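Side-chain contacts in chemotaxis transducer (Pseudomonas aeruginosa, PDB 6GCV), which probably serves as a nitrate chemoreceptor, binding nitrate directly through its PilJ-type ligand-binding domain to guide chemotaxis: residues 17-20 with 21-25; 27-30 with 31-35; 80-83 with 84-88. All blocks are in the same frame, centred on the assembly; numbering follows the deposited sequence.

Contact 1. Residues 17-20 with 21-25; sequences SPET and INVAG
Glu19 swings CG away from its own backbone nitrogen (chi1 172°) and then folds at chi2 (66°), which carries the carboxylate forward to Asn22 along the first turn of helix 18-42. This helix belongs to a four-helix bundle and is opened by an N-cap at Ser17. Glu19 OE1 accepts a nearly straight hydrogen bond from Asn22 ND2 at 3.1 Å, reached on the syn side but 23° out of the carboxylate plane, and close to the amide plane of Asn22. An amide suits this place because its two ends do different work: OD1 accepts from Arg28 of the second subunit. In the cap, Ser17 OG receives Thr20 N at 3.1 Å and also Thr20 OG1 at 2.7 Å, while bonding to Asn73 O; Thr20 OG1 in addition takes the amide of Ser75, so the cap also secures the neighbouring loop. Pro18 fits the first helical position, where a backbone N-H has no carbonyl of the helix to meet, and its own O accepts Asn22 N at 2.9 Å. Val23, one turn beyond Glu19, presents a methyl to the other carboxylate oxygen: Glu19 OE2 lies 3.3 Å from Val23 CG2.

Contact 2. Residues 27-30 with 31-35; sequences QRML and SQKMA. With NO3 (nitrate ion), chain D.
Arg28 grips the nitrate ion with one side of its guanidinium, the nitrate nitrogen lying at the edge and in the plane of the group. Arg28 NH2 donates to nitrate O1 at 2.9 Å along a straight line (179°), whereas Arg28 NE reaches nitrate O3, also at 2.9 Å, through a more bent bond (134°). A planar group with two N-H donors side by side suits a flat anion with oxygens at its corners. Met29 CB comes within 3.3 Å of nitrate O2, a van der Waals contact. In the next shell, Arg28 NE also bonds to Gly25 O, and NH1 to Asn127 of helix 112-137, which together restrict how the guanidinium can turn. The Arg28 carbonyl is occupied too: with chi1 at 77°, Ser31 turns OG back to donate to Arg28 O at 2.7 Å. Gln32 NE2 donates a straight hydrogen bond to Ser31 OG (3.0 Å), which lies in its amide plane, while Gln32 OE1 accepts from Arg36 of the second subunit. Farther along, Met29 SD lies beside the Lys33 chain, 4.0 Å from Lys33 CB, while Lys33 NZ forms a salt bridge with Glu37, a sodium ligand. Because Arg28 NH2 of the second subunit also bonds to the nitrate, the anion is shared across the dimer interface, consistent with the nitrate site of a PilJ-type four-helix ligand-binding domain.

Contact 3. Residues 80-83 with 84-88; sequences PEIA and AQRQK
The Arg86 guanidinium lays one face over the backbone of the preceding turn, with Ala83 CA 3.7 Å above its plane and Ile82 O also on that face, both offset toward the rim. Its nitrogens meet methyl groups as well: Arg86 NH1 is 3.4 Å from Ile82 CG2, and NH2 is 3.7 Å from Ala83 CB. The small side chain of Ala83 lets the flat group settle this close. CG of Arg86 stands beside its backbone N (chi1 -69°), and a bend at chi3 (-63°) returns the chain toward the N-terminal end of helix 80-103. The helix bonds Arg86 N to Ile82 O and Ala84 N to Pro80 O are both 2.9 Å long. Pro80 suits the first turn, where its missing N-H costs no helical bond. Gln85 turns toward helix 112-137, where its NE2 bonds to Glu125. Arg86 has polar partners beyond the helix: NE forms a salt bridge with Asp66, and NH1 bonds to Met77 O. The chemistry implies a charge probably balanced by Asp66, on a guanidinium packed against the backbone and joining the start of its helix to the end of helix 48-67 and the intervening loop.

From the N terminus, contact 1 opens helix 18-42, contact 2 follows on the same helix after a single intervening residue, and contact 3 comes much later, at the start of helix 80-103. None closes a long loop, nests in another or crosses it; the three are in series, each local to its helix. Contacts 1 and 2 both face the second subunit, which no part of contact 3 touches. Contacts 1 and 3, with centres about 16 Å apart, tie the starts of their helices to the connection between helices 48-67 and 80-103. All three also pack on helix 112-137.

Contact 1. Residues 17-20 with 21-25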
ATOM      1  N   SER A  17      -3.474   1.079 -20.231  1.00 31.37           N
ATOM      2  CA  SER A  17      -4.180  -0.064 -19.698  1.00 29.43           C
ATOM      3  C   SER A  17      -4.483   0.135 -18.221  1.00 28.53           C
ATOM      4  O   SER A  17      -3.684   0.763 -17.513  1.00 27.79           O
ATOM      5  CB  SER A  17      -3.336  -1.323 -19.845  1.00 27.24           C
ATOM      6  OG  SER A  17      -2.189  -1.220 -19.036  1.00 27.26           O
ATOM      7  N   PRO A  18      -5.594  -0.442 -17.746  1.00 29.29           N
ATOM      8  CA  PRO A  18      -5.857  -0.405 -16.311  1.00 30.10           C
ATOM      9  C   PRO A  18      -4.715  -1.005 -15.511  1.00 27.55           C
ATOM     10  O   PRO A  18      -4.452  -0.543 -14.400  1.00 27.29           O
ATOM     11  CB  PRO A  18      -7.124  -1.254 -16.162  1.00 33.71           C
ATOM     12  CG  PRO A  18      -7.804  -1.139 -17.476  1.00 36.57           C
ATOM     13  CD  PRO A  18      -6.712  -1.021 -18.513  1.00 33.05           C
ATOM     14  N   GLU A  19      -4.060  -2.038 -16.052  1.00 25.31           N
ATOM     15  CA  GLU A  19      -2.962  -2.670 -15.341  1.00 22.65           C
ATOM     16  C   GLU A  19      -1.808  -1.682 -15.097  1.00 20.77           C
ATOM     17  O   GLU A  19      -1.113  -1.778 -14.089  1.00 20.05           O
ATOM     18  CB  GLU A  19      -2.499  -3.916 -16.076  1.00 25.36           C
ATOM     19  CG  GLU A  19      -1.230  -4.555 -15.534  1.00 24.57           C
ATOM     20  CD  GLU A  19      -1.299  -5.140 -14.157  1.00 26.87           C
ATOM     21  OE1 GLU A  19      -2.254  -4.941 -13.402  1.00 28.47           O
ATOM     22  OE2 GLU A  19      -0.299  -5.822 -13.817  1.00 30.96           O
ATOM     23  N   THR A  20      -1.604  -0.720 -16.006  1.00 20.19           N
ATOM     24  CA  THR A  20      -0.550   0.283 -15.791  1.00 19.82           C
ATOM     25  C   THR A  20      -0.813   1.068 -14.490  1.00 19.67           C
ATOM     26  O   THR A  20       0.080   1.271 -13.663  1.00 19.77           O
ATOM     27  CB  THR A  20      -0.439   1.246 -16.986  1.00 21.15           C
ATOM     28  OG1 THR A  20      -0.228   0.487 -18.183  1.00 21.47           O
ATOM     29  CG2 THR A  20       0.663   2.238 -16.817  1.00 23.11           C
ATOM     30  N   ILE A  21      -2.060   1.501 -14.324  0.65 18.82           N
ATOM     31  CA  ILE A  21      -2.459   2.250 -13.137  0.65 20.17           C
ATOM     32  C   ILE A  21      -2.440   1.345 -11.884  0.65 18.97           C
ATOM     33  O   ILE A  21      -2.057   1.776 -10.801  0.65 19.22           O
ATOM     34  CB  ILE A  21      -3.824   2.949 -13.337  0.65 22.20           C
ATOM     35  CG1 ILE A  21      -3.773   3.949 -14.495  0.65 23.82           C
ATOM     36  CG2 ILE A  21      -4.289   3.633 -12.057  0.65 23.88           C
ATOM     37  CD1 ILE A  21      -2.781   5.069 -14.317  0.65 27.35           C
ATOM     38  N   ASN A  22      -2.840   0.090 -12.048  1.00 18.22           N
ATOM     39  CA  ASN A  22      -2.775  -0.875 -10.953  1.00 18.00           C
ATOM     40  C   ASN A  22      -1.358  -1.054 -10.425  1.00 16.79           C
ATOM     41  O   ASN A  22      -1.121  -1.024  -9.212  1.00 17.67           O
ATOM     42  CB  ASN A  22      -3.348  -2.224 -11.365  1.00 19.84           C
ATOM     43  CG  ASN A  22      -3.373  -3.210 -10.231  1.00 19.66           C
ATOM     44  OD1 ASN A  22      -3.833  -2.875  -9.141  1.00 19.74           O
ATOM     45  ND2 ASN A  22      -2.841  -4.401 -10.447  1.00 24.34           N
ATOM     46  N   VAL A  23      -0.406  -1.222 -11.346  1.00 17.38           N
ATOM     47  CA  VAL A  23       0.978  -1.436 -10.976  1.00 17.20           C
ATOM     48  C   VAL A  23       1.548  -0.200 -10.273  1.00 16.21           C
ATOM     49  O   VAL A  23       2.236  -0.317  -9.252  1.00 16.77           O
ATOM     50  CB  VAL A  23       1.788  -1.865 -12.208  1.00 19.71           C
ATOM     51  CG1 VAL A  23       3.274  -1.726 -12.011  1.00 20.78           C
ATOM     52  CG2 VAL A  23       1.430  -3.288 -12.592  1.00 19.32           C
ATOM     53  N   ALA A  24       1.239   0.978 -10.804  1.00 16.06           N
ATOM     54  CA  ALA A  24       1.709   2.197 -10.154  1.00 16.83           C
ATOM     55  C   ALA A  24       1.086   2.346  -8.739  1.00 16.57           C
ATOM     56  O   ALA A  24       1.763   2.695  -7.787  1.00 16.35           O
ATOM     57  CB  ALA A  24       1.401   3.406 -11.029  1.00 18.56           C
ATOM     58  N   GLY A  25      -0.228   2.111  -8.623  1.00 15.68           N
ATOM     59  CA  GLY A  25      -0.848   2.195  -7.323  1.00 15.97           C
ATOM     60  C   GLY A  25      -0.258   1.206  -6.331  1.00 15.41           C
ATOM     61  O   GLY A  25      -0.010   1.568  -5.161  1.00 15.58           O
TER

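Contact 2. Residues 27-30 with 31-35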
ATOM      1  N   GLN A  27       2.661   0.222  -6.056  1.00 13.73           N
ATOM      2  CA  GLN A  27       3.932   0.701  -5.502  1.00 13.76           C
ATOM      3  C   GLN A  27       3.715   1.352  -4.135  1.00 13.79           C
ATOM      4  O   GLN A  27       4.559   1.285  -3.244  1.00 13.72           O
ATOM      5  CB  GLN A  27       4.600   1.715  -6.426  1.00 14.81           C
ATOM      6  CG  GLN A  27       5.012   1.219  -7.801  1.00 14.90           C
ATOM      7  CD  GLN A  27       6.081   0.154  -7.724  1.00 13.92           C
ATOM      8  OE1 GLN A  27       5.820  -0.982  -7.289  1.00 14.91           O
ATOM      9  NE2 GLN A  27       7.304   0.493  -8.183  1.00 15.37           N
ATOM     10  N   ARG A  28       2.612   2.088  -4.007  1.00 14.04           N
ATOM     11  CA  ARG A  28       2.273   2.736  -2.747  1.00 13.90           C
ATOM     12  C   ARG A  28       2.201   1.700  -1.629  1.00 13.17           C
ATOM     13  O   ARG A  28       2.836   1.834  -0.568  1.00 14.29           O
ATOM     14  CB  ARG A  28       0.931   3.468  -2.838  1.00 14.56           C
ATOM     15  CG  ARG A  28       0.858   4.542  -3.928  1.00 15.77           C
ATOM     16  CD  ARG A  28      -0.494   5.244  -3.957  1.00 17.14           C
ATOM     17  NE  ARG A  28      -1.562   4.309  -4.319  1.00 16.50           N
ATOM     18  CZ  ARG A  28      -2.781   4.699  -4.708  1.00 17.07           C
ATOM     19  NH1 ARG A  28      -3.053   5.985  -4.849  1.00 18.44           N
ATOM     20  NH2 ARG A  28      -3.706   3.793  -5.018  1.00 17.77           N
ATOM     21  N   MET A  29       1.462   0.640  -1.881  1.00 13.20           N
ATOM     22  CA  MET A  29       1.343  -0.446  -0.917  1.00 13.42           C
ATOM     23  C   MET A  29       2.698  -1.090  -0.630  1.00 12.87           C
ATOM     24  O   MET A  29       3.023  -1.337   0.546  1.00 13.22           O
ATOM     25  CB  MET A  29       0.356  -1.478  -1.438  1.00 13.67           C
ATOM     26  CG  MET A  29       0.149  -2.680  -0.544  1.00 13.83           C
ATOM     27  SD  MET A  29       1.421  -3.962  -0.723  1.00 14.80           S
ATOM     28  CE  MET A  29       1.050  -4.562  -2.344  1.00 16.67           C
ATOM     29  N   LEU A  30       3.465  -1.363  -1.694  1.00 13.29           N
ATOM     30  CA  LEU A  30       4.705  -2.086  -1.474  1.00 13.02           C
ATOM     31  C   LEU A  30       5.656  -1.289  -0.583  1.00 13.50           C
ATOM     32  O   LEU A  30       6.366  -1.872   0.251  1.00 13.65           O
ATOM     33  CB  LEU A  30       5.363  -2.451  -2.801  1.00 12.98           C
ATOM     34  CG  LEU A  30       4.605  -3.497  -3.631  1.00 13.24           C
ATOM     35  CD1 LEU A  30       5.133  -3.542  -5.039  1.00 15.03           C
ATOM     36  CD2 LEU A  30       4.662  -4.880  -3.017  1.00 14.31           C
ATOM     37  N   SER A  31       5.687   0.027  -0.764  1.00 13.68           N
ATOM     38  CA  SER A  31       6.542   0.849   0.075  1.00 13.38           C
ATOM     39  C   SER A  31       6.251   0.661   1.559  1.00 13.24           C
ATOM     40  O   SER A  31       7.156   0.763   2.383  1.00 14.28           O
ATOM     41  CB  SER A  31       6.436   2.329  -0.336  1.00 13.67           C
ATOM     42  OG  SER A  31       5.239   2.963   0.122  1.00 14.38           O
ATOM     43  N   GLN A  32       4.983   0.453   1.875  1.00 13.16           N
ATOM     44  CA  GLN A  32       4.570   0.277   3.262  1.00 12.85           C
ATOM     45  C   GLN A  32       4.791  -1.170   3.762  1.00 12.77           C
ATOM     46  O   GLN A  32       5.219  -1.380   4.897  1.00 13.33           O
ATOM     47  CB  GLN A  32       3.114   0.722   3.424  1.00 13.10           C
ATOM     48  CG  GLN A  32       2.896   2.147   2.972  1.00 13.47           C
ATOM     49  CD  GLN A  32       3.769   3.100   3.711  1.00 13.96           C
ATOM     50  OE1 GLN A  32       3.531   3.316   4.898  1.00 15.72           O
ATOM     51  NE2 GLN A  32       4.803   3.636   3.052  1.00 14.98           N
ATOM     52  N   LYS A  33       4.495  -2.126   2.892  1.00 12.56           N
ATOM     53  CA  LYS A  33       4.745  -3.538   3.222  1.00 12.99           C
ATOM     54  C   LYS A  33       6.202  -3.792   3.560  1.00 12.78           C
ATOM     55  O   LYS A  33       6.517  -4.494   4.533  1.00 13.36           O
ATOM     56  CB  LYS A  33       4.251  -4.436   2.073  1.00 13.27           C
ATOM     57  CG  LYS A  33       4.376  -5.936   2.342  1.00 14.78           C
ATOM     58  CD  LYS A  33       3.650  -6.729   1.264  1.00 17.67           C
ATOM     59  CE  LYS A  33       3.636  -8.215   1.588  1.00 20.52           C
ATOM     60  NZ  LYS A  33       4.876  -8.843   1.089  1.00 25.81           N
ATOM     61  N   MET A  34       7.098  -3.224   2.756  1.00 12.59           N
ATOM     62  CA  MET A  34       8.506  -3.448   3.009  1.00 13.83           C
ATOM     63  C   MET A  34       8.926  -2.819   4.341  1.00 14.01           C
ATOM     64  O   MET A  34       9.772  -3.374   5.057  1.00 13.73           O
ATOM     65  CB  MET A  34       9.393  -3.042   1.835  1.00 17.47           C
ATOM     66  CG  MET A  34       9.339  -1.611   1.493  1.00 16.83           C
ATOM     67  SD  MET A  34      10.233  -1.230  -0.035  1.00 16.68           S
ATOM     68  CE  MET A  34       9.322  -1.871  -1.426  1.00 17.65           C
ATOM     69  N   ALA A  35       8.352  -1.672   4.682  1.00 13.77           N
ATOM     70  CA  ALA A  35       8.676  -1.064   5.965  1.00 14.37           C
ATOM     71  C   ALA A  35       8.225  -1.971   7.122  1.00 14.15           C
ATOM     72  O   ALA A  35       8.956  -2.172   8.092  1.00 14.38           O
ATOM     73  CB  ALA A  35       8.040   0.299   6.099  1.00 15.50           C
TER
HETATM   74  N   NO3 D 200      -2.418   0.781  -3.848  1.00 18.92           N
HETATM   75  O1  NO3 D 200      -3.071   0.950  -4.892  1.00 18.66           O
HETATM   76  O2  NO3 D 200      -2.044  -0.404  -3.493  1.00 19.41           O
HETATM   77  O3  NO3 D 200      -2.084   1.712  -3.043  1.00 18.97           O

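Contact 3. Residues 80-83 with 84-88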
ATOM      1  N   PRO A  80       6.716  14.214 -20.288  1.00 30.27           N
ATOM      2  CA  PRO A  80       7.863  14.660 -19.493  1.00 30.26           C
ATOM      3  C   PRO A  80       7.605  14.788 -17.995  1.00 30.05           C
ATOM      4  O   PRO A  80       8.473  14.478 -17.208  1.00 28.23           O
ATOM      5  CB  PRO A  80       8.214  16.025 -20.103  1.00 31.27           C
ATOM      6  CG  PRO A  80       7.644  15.983 -21.463  1.00 31.23           C
ATOM      7  CD  PRO A  80       6.412  15.142 -21.390  1.00 32.71           C
ATOM      8  N   GLU A  81       6.419  15.254 -17.604  1.00 28.50           N
ATOM      9  CA  GLU A  81       6.114  15.407 -16.181  0.68 30.13           C
ATOM     10  C   GLU A  81       6.029  14.062 -15.473  1.00 27.90           C
ATOM     11  O   GLU A  81       6.362  13.970 -14.275  1.00 27.86           O
ATOM     12  CB  GLU A  81       4.843  16.246 -15.939  0.68 32.88           C
ATOM     13  CG  GLU A  81       3.492  15.582 -16.165  0.68 34.17           C
ATOM     14  CD  GLU A  81       3.059  15.443 -17.623  0.68 37.22           C
ATOM     15  OE1 GLU A  81       3.803  15.886 -18.537  0.68 37.64           O
ATOM     16  OE2 GLU A  81       1.947  14.877 -17.850  0.68 40.03           O
ATOM     17  N   ILE A  82       5.595  13.018 -16.194  1.00 25.53           N
ATOM     18  CA  ILE A  82       5.473  11.689 -15.598  1.00 25.07           C
ATOM     19  C   ILE A  82       6.872  11.087 -15.484  1.00 23.58           C
ATOM     20  O   ILE A  82       7.238  10.591 -14.435  1.00 22.56           O
ATOM     21  CB  ILE A  82       4.522  10.777 -16.391  1.00 25.27           C
ATOM     22  CG1 ILE A  82       3.086  11.353 -16.359  1.00 27.32           C
ATOM     23  CG2 ILE A  82       4.509   9.381 -15.777  1.00 25.59           C
ATOM     24  CD1 ILE A  82       2.087  10.589 -17.227  1.00 28.22           C
ATOM     25  N   ALA A  83       7.666  11.179 -16.536  1.00 24.53           N
ATOM     26  CA  ALA A  83       9.061  10.725 -16.489  1.00 24.14           C
ATOM     27  C   ALA A  83       9.831  11.439 -15.388  1.00 24.52           C
ATOM     28  O   ALA A  83      10.578  10.805 -14.668  1.00 24.94           O
ATOM     29  CB  ALA A  83       9.736  10.931 -17.849  1.00 24.45           C
ATOM     30  N   ALA A  84       9.633  12.742 -15.228  1.00 24.44           N
ATOM     31  CA  ALA A  84      10.317  13.510 -14.178  1.00 23.27           C
ATOM     32  C   ALA A  84       9.907  13.024 -12.792  1.00 23.71           C
ATOM     33  O   ALA A  84      10.755  12.911 -11.908  1.00 23.34           O
ATOM     34  CB  ALA A  84      10.053  15.005 -14.322  1.00 26.05           C
ATOM     35  N   GLN A  85       8.621  12.734 -12.595  1.00 21.84           N
ATOM     36  CA  GLN A  85       8.169  12.206 -11.312  1.00 22.13           C
ATOM     37  C   GLN A  85       8.727  10.806 -11.043  1.00 20.77           C
ATOM     38  O   GLN A  85       9.081  10.507  -9.893  1.00 21.76           O
ATOM     39  CB  GLN A  85       6.660  12.243 -11.194  1.00 21.05           C
ATOM     40  CG  GLN A  85       6.111  11.839  -9.815  1.00 21.48           C
ATOM     41  CD  GLN A  85       6.522  12.778  -8.684  1.00 22.49           C
ATOM     42  OE1 GLN A  85       6.990  13.893  -8.914  1.00 24.74           O
ATOM     43  NE2 GLN A  85       6.386  12.310  -7.437  1.00 22.91           N
ATOM     44  N   ARG A  86       8.839   9.961 -12.068  1.00 22.13           N
ATOM     45  CA  ARG A  86       9.486   8.646 -11.874  1.00 21.65           C
ATOM     46  C   ARG A  86      10.926   8.847 -11.431  1.00 21.59           C
ATOM     47  O   ARG A  86      11.405   8.108 -10.574  1.00 21.47           O
ATOM     48  CB  ARG A  86       9.455   7.765 -13.129  1.00 21.98           C
ATOM     49  CG  ARG A  86       8.073   7.276 -13.498  1.00 22.87           C
ATOM     50  CD  ARG A  86       8.122   6.122 -14.517  1.00 23.97           C
ATOM     51  NE  ARG A  86       8.724   6.536 -15.796  1.00 24.77           N
ATOM     52  CZ  ARG A  86       8.054   6.962 -16.850  1.00 24.35           C
ATOM     53  NH1 ARG A  86       6.727   7.010 -16.848  1.00 24.85           N
ATOM     54  NH2 ARG A  86       8.714   7.356 -17.947  1.00 25.62           N
ATOM     55  N   GLN A  87      11.627   9.832 -11.994  1.00 21.65           N
ATOM     56  CA  GLN A  87      13.009  10.063 -11.575  0.56 22.81           C
ATOM     57  C   GLN A  87      13.108  10.609 -10.161  1.00 22.47           C
ATOM     58  O   GLN A  87      13.982  10.227  -9.421  1.00 23.78           O
ATOM     59  CB  GLN A  87      13.789  10.960 -12.548  0.56 25.30           C
ATOM     60  CG  GLN A  87      15.261  11.093 -12.103  0.56 28.56           C
ATOM     61  CD  GLN A  87      15.922   9.741 -11.744  0.56 31.60           C
ATOM     62  OE1 GLN A  87      16.472   9.523 -10.614  0.56 28.41           O
ATOM     63  NE2 GLN A  87      15.822   8.792 -12.682  0.56 31.94           N
ATOM     64  N   LYS A  88      12.188  11.481  -9.773  1.00 22.96           N
ATOM     65  CA  LYS A  88      12.152  12.004  -8.404  1.00 21.99           C
ATOM     66  C   LYS A  88      11.914  10.866  -7.423  1.00 21.08           C
ATOM     67  O   LYS A  88      12.601  10.756  -6.430  1.00 22.32           O
ATOM     68  CB  LYS A  88      11.054  13.063  -8.278  1.00 22.92           C
ATOM     69  CG  LYS A  88      11.007  13.753  -6.941  1.00 26.79           C
ATOM     70  CD  LYS A  88       9.915  14.807  -6.882  1.00 29.11           C
ATOM     71  CE  LYS A  88       9.871  15.445  -5.509  1.00 33.95           C
ATOM     72  NZ  LYS A  88       8.936  16.574  -5.513  1.00 41.56           N
TER